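Local coordinates for probable leucine/isoleucine/valine-binding protein (PDB 4KV7) that probably binds branched-chain amino acids, or similar small ligands, as a two-lobed periplasmic solute-binding protein of the leucine-binding family, at residues 30-35 with 253-258; 313-318 with 334-339; 147-152 with 157-162. The protein carries 1 engineered substitution. One frame throughout, in Å; residues are numbered along the deposited sequence.

Contact 1 (30-35 with 253-258); sequences AAELGI and ADALQR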
loop_
_atom_site.group_PDB
_atom_site.type_symbol
_atom_site.label_atom_id
_atom_site.label_comp_id
_atom_site.label_asym_id
_atom_site.label_seq_id
_atom_site.Cartn_x
_atom_site.Cartn_y
_atom_site.Cartn_z
ATOM N N ALA A 30 -1.177 9.993 9.427
ATOM C CA ALA A 30 -1.292 9.112 8.260
ATOM C C ALA A 30 -2.645 8.394 8.229
ATOM O O ALA A 30 -2.801 7.385 7.527
ATOM C CB ALA A 30 -0.144 8.106 8.233
ATOM N N ALA A 31 -3.624 8.910 8.971
ATOM C CA ALA A 31 -4.928 8.251 9.113
ATOM C C ALA A 31 -5.642 7.931 7.807
ATOM O O ALA A 31 -6.390 6.960 7.741
ATOM C CB ALA A 31 -5.841 9.071 9.987
ATOM N N GLU A 32 -5.436 8.732 6.768
ATOM C CA GLU A 32 -6.124 8.461 5.510
ATOM C C GLU A 32 -5.793 7.076 4.960
ATOM O O GLU A 32 -6.609 6.456 4.278
ATOM C CB GLU A 32 -5.809 9.521 4.468
ATOM C CG GLU A 32 -6.514 10.835 4.734
ATOM C CD GLU A 32 -8.025 10.708 4.604
ATOM O OE1 GLU A 32 -8.500 10.226 3.554
ATOM O OE2 GLU A 32 -8.732 11.086 5.559
ATOM N N LEU A 33 -4.597 6.581 5.261
ATOM C CA LEU A 33 -4.183 5.282 4.756
ATOM C C LEU A 33 -5.000 4.169 5.399
ATOM O O LEU A 33 -5.573 3.326 4.701
ATOM C CB LEU A 33 -2.687 5.073 4.990
ATOM C CG LEU A 33 -1.765 6.124 4.369
ATOM C CD1 LEU A 33 -0.305 5.784 4.611
ATOM C CD2 LEU A 33 -2.029 6.315 2.874
ATOM N N GLY A 34 -5.073 4.161 6.726
ATOM C CA GLY A 34 -5.811 3.109 7.406
ATOM C C GLY A 34 -7.309 3.245 7.238
ATOM O O GLY A 34 -8.013 2.247 7.066
ATOM N N ILE A 35 -7.803 4.476 7.302
ATOM C CA ILE A 35 -9.234 4.718 7.143
ATOM C C ILE A 35 -9.723 4.172 5.810
ATOM O O ILE A 35 -10.749 3.488 5.731
ATOM C CB ILE A 35 -9.556 6.217 7.256
ATOM C CG1 ILE A 35 -9.415 6.669 8.715
ATOM C CG2 ILE A 35 -10.955 6.512 6.754
ATOM C CD1 ILE A 35 -9.457 8.171 8.922
ATOM N N ALA A 253 -1.605 9.082 -2.962
ATOM C CA ALA A 253 -1.639 10.092 -4.018
ATOM C C ALA A 253 -2.891 10.944 -3.955
ATOM O O ALA A 253 -2.858 12.118 -4.302
ATOM C CB ALA A 253 -1.507 9.435 -5.387
ATOM N N ASP A 254 -3.999 10.358 -3.524
ATOM C CA ASP A 254 -5.231 11.128 -3.423
ATOM C C ASP A 254 -5.151 12.151 -2.295
ATOM O O ASP A 254 -5.511 13.312 -2.472
ATOM C CB ASP A 254 -6.421 10.190 -3.279
ATOM C CG ASP A 254 -6.576 9.291 -4.487
ATOM O OD1 ASP A 254 -6.898 9.826 -5.565
ATOM O OD2 ASP A 254 -6.364 8.061 -4.362
ATOM N N ALA A 255 -4.627 11.729 -1.153
ATOM C CA ALA A 255 -4.428 12.655 -0.042
ATOM C C ALA A 255 -3.386 13.721 -0.378
ATOM O O ALA A 255 -3.513 14.886 0.019
ATOM C CB ALA A 255 -4.032 11.910 1.207
ATOM N N LEU A 256 -2.352 13.327 -1.106
ATOM C CA LEU A 256 -1.312 14.255 -1.511
ATOM C C LEU A 256 -1.879 15.347 -2.409
ATOM O O LEU A 256 -1.606 16.539 -2.214
ATOM C CB LEU A 256 -0.219 13.486 -2.248
ATOM C CG LEU A 256 0.981 14.300 -2.730
ATOM C CD1 LEU A 256 1.866 14.734 -1.569
ATOM C CD2 LEU A 256 1.783 13.496 -3.731
ATOM N N GLN A 257 -2.699 14.956 -3.380
ATOM C CA GLN A 257 -3.297 15.918 -4.297
ATOM C C GLN A 257 -4.239 16.867 -3.562
ATOM O O GLN A 257 -4.266 18.066 -3.840
ATOM C CB GLN A 257 -4.031 15.212 -5.440
ATOM C CG GLN A 257 -4.701 16.196 -6.397
ATOM C CD GLN A 257 -5.169 15.558 -7.688
ATOM O OE1 GLN A 257 -5.496 14.370 -7.727
ATOM N NE2 GLN A 257 -5.200 16.348 -8.759
ATOM N N ARG A 258 -5.009 16.335 -2.617
ATOM C CA ARG A 258 -5.940 17.144 -1.841
ATOM C C ARG A 258 -5.193 18.197 -1.026
ATOM O O ARG A 258 -5.638 19.339 -0.922
ATOM C CB ARG A 258 -6.784 16.249 -0.928
ATOM C CG ARG A 258 -7.881 16.934 -0.142
ATOM C CD ARG A 258 -8.610 15.908 0.728
ATOM N NE ARG A 258 -8.531 14.565 0.148
ATOM C CZ ARG A 258 -8.025 13.501 0.769
ATOM N NH1 ARG A 258 -7.552 13.607 2.005
ATOM N NH2 ARG A 258 -7.994 12.328 0.153
HETATM O O HOH W 1 -7.011 9.651 0.991
#
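Glu32 and Arg258 face each other across the gap between the two lobes of a periplasmic-binding-protein fold, Glu32 from the first turn of helix 31-50 in one lobe, Arg258 from the later part of helix 253-260 in the other. The charged pair is loosely joined. Glu32 OE1 lies 3.8 Å from Arg258 NH1, a long salt bridge without a direct hydrogen bond, and the carboxylate and guanidinium planes are turned 72° apart, so the paired, coplanar grip of a bidentate bridge is absent. A sharp bend of the glutamate chain at chi2 (-66°) turns the carboxylate back toward its own CA instead of letting the chain run straight out. The arginine bends at chi3, which brings its guanidinium back above CA of Ala255, one turn earlier in its own helix. Beneath the charges the helices meet only lightly, with Glu32 CB 4.4 Å from Ala255 CB. Tyr226 also spans this region: its hydroxyl is hydrogen-bonded to the backbone N of Glu32, and its side chain touches Ala255. An alanine in place of Glu32 would probably leave Arg258 without its acidic mate across the cleft and its guanidinium freer to swing. A single water completes the link, lying in the guanidinium plane at its edge, where it accepts from Arg258 NH2 at 3.0 Å and donates to Glu32 OE1 at 3.0 Å.

Contact 2 (313-318 with 334-339); sequences LVKAVT and EQLGQF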
loop_
_atom_site.group_PDB
_atom_site.type_symbol
_atom_site.label_atom_id
_atom_site.label_comp_id
_atom_site.label_asym_id
_atom_site.label_seq_id
_atom_site.Cartn_x
_atom_site.Cartn_y
_atom_site.Cartn_z
ATOM N N LEU A 313 -9.631 -12.385 -0.350
ATOM C CA LEU A 313 -9.936 -13.109 0.878
ATOM C C LEU A 313 -11.248 -13.878 0.762
ATOM O O LEU A 313 -11.313 -15.071 1.091
ATOM C CB LEU A 313 -10.006 -12.140 2.053
ATOM C CG LEU A 313 -10.344 -12.784 3.395
ATOM C CD1 LEU A 313 -9.264 -13.767 3.818
ATOM C CD2 LEU A 313 -10.552 -11.702 4.438
ATOM N N VAL A 314 -12.294 -13.206 0.280
ATOM C CA VAL A 314 -13.590 -13.856 0.116
ATOM C C VAL A 314 -13.513 -15.010 -0.879
ATOM O O VAL A 314 -14.057 -16.085 -0.625
ATOM C CB VAL A 314 -14.682 -12.827 -0.274
ATOM C CG1 VAL A 314 -15.950 -13.523 -0.749
ATOM C CG2 VAL A 314 -14.973 -11.885 0.902
ATOM N N LYS A 315 -12.831 -14.798 -2.000
ATOM C CA LYS A 315 -12.620 -15.869 -2.967
ATOM C C LYS A 315 -11.955 -17.084 -2.313
ATOM O O LYS A 315 -12.399 -18.221 -2.498
ATOM C CB LYS A 315 -11.785 -15.360 -4.146
ATOM C CG LYS A 315 -11.558 -16.387 -5.256
ATOM C CD LYS A 315 -10.844 -15.748 -6.447
ATOM C CE LYS A 315 -10.608 -16.725 -7.586
ATOM N NZ LYS A 315 -11.873 -17.011 -8.327
ATOM N N ALA A 316 -10.911 -16.851 -1.525
ATOM C CA ALA A 316 -10.252 -17.949 -0.824
ATOM C C ALA A 316 -11.202 -18.638 0.156
ATOM O O ALA A 316 -11.281 -19.864 0.196
ATOM C CB ALA A 316 -8.997 -17.458 -0.104
ATOM N N VAL A 317 -11.924 -17.857 0.950
ATOM C CA VAL A 317 -12.836 -18.445 1.929
ATOM C C VAL A 317 -13.925 -19.288 1.254
ATOM O O VAL A 317 -14.263 -20.372 1.735
ATOM C CB VAL A 317 -13.446 -17.370 2.854
ATOM C CG1 VAL A 317 -14.525 -17.971 3.742
ATOM C CG2 VAL A 317 -12.352 -16.728 3.701
ATOM N N THR A 318 -14.434 -18.817 0.116
ATOM C CA THR A 318 -15.478 -19.530 -0.627
ATOM C C THR A 318 -15.034 -20.935 -1.031
ATOM O O THR A 318 -15.847 -21.862 -1.121
ATOM C CB THR A 318 -15.892 -18.744 -1.900
ATOM O OG1 THR A 318 -16.420 -17.468 -1.525
ATOM C CG2 THR A 318 -16.945 -19.492 -2.700
ATOM N N GLU A 334 -3.144 -20.118 -0.633
ATOM C CA GLU A 334 -2.121 -20.758 -1.455
ATOM C C GLU A 334 -2.719 -21.596 -2.585
ATOM O O GLU A 334 -2.079 -21.800 -3.619
ATOM C CB GLU A 334 -1.184 -21.593 -0.583
ATOM C CG GLU A 334 -0.371 -20.727 0.369
ATOM C CD GLU A 334 0.616 -21.504 1.214
ATOM O OE1 GLU A 334 0.502 -22.744 1.291
ATOM O OE2 GLU A 334 1.508 -20.862 1.807
ATOM N N GLN A 335 -3.946 -22.068 -2.392
ATOM C CA GLN A 335 -4.626 -22.884 -3.387
ATOM C C GLN A 335 -5.211 -22.042 -4.522
ATOM O O GLN A 335 -5.658 -22.588 -5.529
ATOM C CB GLN A 335 -5.732 -23.701 -2.709
ATOM C CG GLN A 335 -6.337 -24.806 -3.557
ATOM N N LEU A 336 -5.205 -20.719 -4.375
ATOM C CA LEU A 336 -5.740 -19.854 -5.429
ATOM C C LEU A 336 -5.021 -20.063 -6.770
ATOM O O LEU A 336 -5.642 -19.971 -7.837
ATOM C CB LEU A 336 -5.681 -18.378 -5.019
ATOM C CG LEU A 336 -6.705 -17.923 -3.978
ATOM C CD1 LEU A 336 -6.315 -16.558 -3.428
ATOM C CD2 LEU A 336 -8.094 -17.874 -4.585
ATOM N N GLY A 337 -3.725 -20.369 -6.717
ATOM C CA GLY A 337 -2.962 -20.608 -7.933
ATOM C C GLY A 337 -2.941 -19.391 -8.837
ATOM O O GLY A 337 -2.839 -18.259 -8.368
ATOM N N GLN A 338 -3.008 -19.623 -10.145
ATOM C CA GLN A 338 -3.169 -18.522 -11.081
ATOM C C GLN A 338 -4.651 -18.231 -11.233
ATOM O O GLN A 338 -5.435 -19.117 -11.580
ATOM C CB GLN A 338 -2.533 -18.824 -12.439
ATOM C CG GLN A 338 -2.587 -17.622 -13.368
ATOM C CD GLN A 338 -1.887 -17.863 -14.683
ATOM O OE1 GLN A 338 -0.698 -18.186 -14.720
ATOM N NE2 GLN A 338 -2.621 -17.709 -15.778
ATOM N N PHE A 339 -5.043 -16.997 -10.959
ATOM C CA PHE A 339 -6.458 -16.654 -10.961
ATOM C C PHE A 339 -6.699 -15.260 -11.516
ATOM O O PHE A 339 -5.783 -14.446 -11.637
ATOM C CB PHE A 339 -7.084 -16.829 -9.566
ATOM C CG PHE A 339 -6.550 -15.886 -8.518
ATOM C CD1 PHE A 339 -5.312 -16.106 -7.926
ATOM C CD2 PHE A 339 -7.306 -14.803 -8.096
ATOM C CE1 PHE A 339 -4.828 -15.254 -6.958
ATOM C CE2 PHE A 339 -6.828 -13.947 -7.125
ATOM C CZ PHE A 339 -5.588 -14.169 -6.553
#
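Leu336 pushes its CD2 methyl against the middle methylenes of Lys315, and with Phe339 beyond it this is the close-packed part of the contact. Leu336 CD2 stands 3.8 Å from Lys315 CG and nearly as close to CD, the two side chains meeting at a slant. With chi1 to chi3 all extended (chi1 -177°), the Lys315 chain reaches straight across to Phe339, the two side chains running in opposite directions. Lys315 CE comes within 3.9 Å of Phe339 CD2, at an oblique angle to the ring. The sister methyl of Leu336 makes a looser touch, its CD1 lying 4.4 Å from Ala316 CB; Ala332 and Leu333 of helix 326-335 pack on the same alanine. The contact gives way to solvent only at the ammonium end of Lys315, which the bend at chi4 takes onward on the exposed side, so the lysine meets its partners through carbon alone, while the phenylalanine is buried. Between Leu336 and Phe339 the chain leaves the helix at Gly337 with a positive phi (61°), and Gly337 and Phe339 make backbone hydrogen bonds to Leu349 and Leu347 of strand 347-349. Leu313 and Val317 meanwhile rest on strand 16-24. Helix 301-319 thus lies between a sheet strand and the next helix, as in the layered alpha/beta lobes of periplasmic binding proteins.

Contact 3 (147-152 with 157-162); sequences DALVAK and EEIGFF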
loop_
_atom_site.group_PDB
_atom_site.type_symbol
_atom_site.label_atom_id
_atom_site.label_comp_id
_atom_site.label_asym_id
_atom_site.label_seq_id
_atom_site.Cartn_x
_atom_site.Cartn_y
_atom_site.Cartn_z
ATOM N N ASP A 147 14.197 3.146 -14.022
ATOM C CA ASP A 147 14.384 2.794 -15.423
ATOM C C ASP A 147 13.754 3.842 -16.334
ATOM O O ASP A 147 14.330 4.211 -17.355
ATOM C CB ASP A 147 13.788 1.416 -15.735
ATOM C CG ASP A 147 14.591 0.265 -15.144
ATOM O OD1 ASP A 147 15.766 0.464 -14.783
ATOM O OD2 ASP A 147 14.029 -0.850 -15.043
ATOM N N ALA A 148 12.575 4.328 -15.958
ATOM C CA ALA A 148 11.890 5.313 -16.789
ATOM C C ALA A 148 12.606 6.660 -16.797
ATOM O O ALA A 148 12.665 7.323 -17.826
ATOM C CB ALA A 148 10.465 5.478 -16.340
ATOM N N LEU A 149 13.140 7.065 -15.649
ATOM C CA LEU A 149 13.893 8.309 -15.564
ATOM C C LEU A 149 15.144 8.258 -16.430
ATOM O O LEU A 149 15.436 9.191 -17.178
ATOM C CB LEU A 149 14.261 8.606 -14.107
ATOM C CG LEU A 149 13.093 9.062 -13.236
ATOM C CD1 LEU A 149 13.432 8.906 -11.767
ATOM C CD2 LEU A 149 12.748 10.516 -13.559
ATOM N N VAL A 150 15.887 7.164 -16.308
ATOM C CA VAL A 150 17.118 7.007 -17.064
ATOM C C VAL A 150 16.825 6.945 -18.560
ATOM O O VAL A 150 17.573 7.498 -19.356
ATOM C CB VAL A 150 17.899 5.764 -16.587
ATOM C CG1 VAL A 150 19.063 5.452 -17.509
ATOM C CG2 VAL A 150 18.383 5.976 -15.153
ATOM N N ALA A 151 15.724 6.310 -18.945
ATOM C CA ALA A 151 15.352 6.251 -20.357
ATOM C C ALA A 151 15.076 7.647 -20.935
ATOM O O ALA A 151 15.220 7.865 -22.134
ATOM C CB ALA A 151 14.148 5.335 -20.550
ATOM N N LYS A 152 14.682 8.585 -20.074
ATOM C CA LYS A 152 14.404 9.954 -20.495
ATOM C C LYS A 152 15.626 10.863 -20.401
ATOM O O LYS A 152 15.542 12.057 -20.695
ATOM C CB LYS A 152 13.248 10.547 -19.686
ATOM C CG LYS A 152 11.894 9.989 -20.068
ATOM C CD LYS A 152 11.620 10.225 -21.543
ATOM C CE LYS A 152 10.416 9.440 -22.018
ATOM N NZ LYS A 152 10.228 9.570 -23.493
ATOM N N GLU A 157 23.118 9.726 -11.283
ATOM C CA GLU A 157 23.579 10.600 -10.210
ATOM C C GLU A 157 22.639 11.768 -9.917
ATOM O O GLU A 157 22.814 12.469 -8.917
ATOM C CB GLU A 157 24.965 11.169 -10.540
ATOM C CG GLU A 157 24.955 12.252 -11.626
ATOM C CD GLU A 157 26.330 12.853 -11.892
ATOM O OE1 GLU A 157 27.334 12.259 -11.444
ATOM O OE2 GLU A 157 26.405 13.917 -12.549
ATOM N N GLU A 158 21.664 11.991 -10.797
ATOM C CA GLU A 158 20.710 13.093 -10.666
ATOM C C GLU A 158 19.393 12.655 -10.025
ATOM O O GLU A 158 18.444 13.444 -9.939
ATOM C CB GLU A 158 20.426 13.718 -12.031
ATOM C CG GLU A 158 21.617 14.451 -12.624
ATOM C CD GLU A 158 21.440 14.822 -14.085
ATOM O OE1 GLU A 158 20.601 14.213 -14.777
ATOM O OE2 GLU A 158 22.162 15.725 -14.544
ATOM N N ILE A 159 19.334 11.408 -9.566
ATOM C CA ILE A 159 18.142 10.882 -8.914
ATOM C C ILE A 159 18.345 10.893 -7.406
ATOM O O ILE A 159 19.225 10.204 -6.880
ATOM C CB ILE A 159 17.823 9.448 -9.381
ATOM C CG1 ILE A 159 17.598 9.415 -10.893
ATOM C CG2 ILE A 159 16.594 8.909 -8.649
ATOM C CD1 ILE A 159 17.525 8.012 -11.459
ATOM N N GLY A 160 17.524 11.680 -6.715
ATOM C CA GLY A 160 17.602 11.802 -5.270
ATOM C C GLY A 160 16.419 11.170 -4.566
ATOM O O GLY A 160 15.428 10.783 -5.195
ATOM N N PHE A 161 16.520 11.077 -3.244
ATOM C CA PHE A 161 15.511 10.400 -2.436
ATOM C C PHE A 161 15.146 11.244 -1.230
ATOM O O PHE A 161 16.015 11.843 -0.600
ATOM C CB PHE A 161 16.032 9.041 -1.980
ATOM C CG PHE A 161 16.280 8.110 -3.121
ATOM C CD1 PHE A 161 17.456 8.168 -3.857
ATOM C CD2 PHE A 161 15.303 7.211 -3.497
ATOM C CE1 PHE A 161 17.656 7.332 -4.943
ATOM C CE2 PHE A 161 15.496 6.377 -4.587
ATOM C CZ PHE A 161 16.673 6.440 -5.306
ATOM N N PHE A 162 13.852 11.268 -0.916
ATOM C CA PHE A 162 13.333 11.902 0.295
ATOM C C PHE A 162 12.545 10.827 1.007
ATOM O O PHE A 162 11.520 10.374 0.490
ATOM C CB PHE A 162 12.420 13.071 -0.051
ATOM C CG PHE A 162 11.788 13.705 1.151
ATOM C CD1 PHE A 162 12.533 14.499 2.012
ATOM C CD2 PHE A 162 10.443 13.491 1.437
ATOM C CE1 PHE A 162 11.939 15.069 3.134
ATOM C CE2 PHE A 162 9.851 14.054 2.548
ATOM C CZ PHE A 162 10.603 14.846 3.396
#
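The delta methyl of Ile159 fits against two neighbouring side chains of helix 138-151, and the contact is wholly apolar. Leu149 CD1 lies 4.2 Å from Ile159 CD1 and is nearly as close to Ile159 CG1 (4.3 Å) and Ile159 CG2 (4.4 Å), so it sits against the flank of the isoleucine. Val150 meets the isoleucine through one branch, its CG2 standing 4.3 Å from Ile159 CD1, while CG1 points elsewhere. The leucine and valine methyls are themselves 6.7 Å apart (Leu149 CD1 to Val150 CG2), so they reach the isoleucine methyl from well-separated directions. Ile159 presents that methyl because CG1 is anti to its carbonyl carbon (chi1 -59°) and the chain then continues extended (chi2 170°). No hydrogen bond crosses between the segments, and side-chain fit carries the contact.

One shell out, the neighbouring strand 219-223 extends this apolar layer, with Ala219 touching Leu149 and Ile221 touching Ile159, while Val150 touches His183 of helix 167-183. The strand carrying Ile159 is set by backbone hydrogen bonds on two sides: Gly160 pairs with Ala219 and Ile221, and Phe161 with Pro192 and Gly194. Polar ties bracket the core. Asp147 OD1 is shared by a salt bridge to Arg182 and a hydrogen bond to His183, joining helices 138-151 and 167-183. Glu158 reaches Lys218 by a salt bridge and also accepts from Lys155 N in the short connection between the segments. Helix 138-151, joined by that connection to strand 159-164 and packed on it through aliphatic side chains, is helix-on-sheet packing as in the alpha/beta lobes of periplasmic binding proteins, here at the first strand of the 2-1-3-4-5 order.

Overall arrangement
The three contacts sample the two lobes and the cleft between them. Contact 2 lies in the lobe that holds strands 16-24 and 57-65, contact 3 in the lobe of the larger mixed sheet, and their centres are 38 Å apart on opposite sides of the chain's centre. Contact 1 bridges the lobes, its centre about 29 Å from that of contact 2 and 25 Å from that of contact 3; its nearest atoms are about 14 Å and 9 Å from theirs, so it touches neither. In this family the ligand is held between the lobes, so contact 1 is the one probably sensitive to opening and closing, whereas contacts 2 and 3 are packing within single lobes.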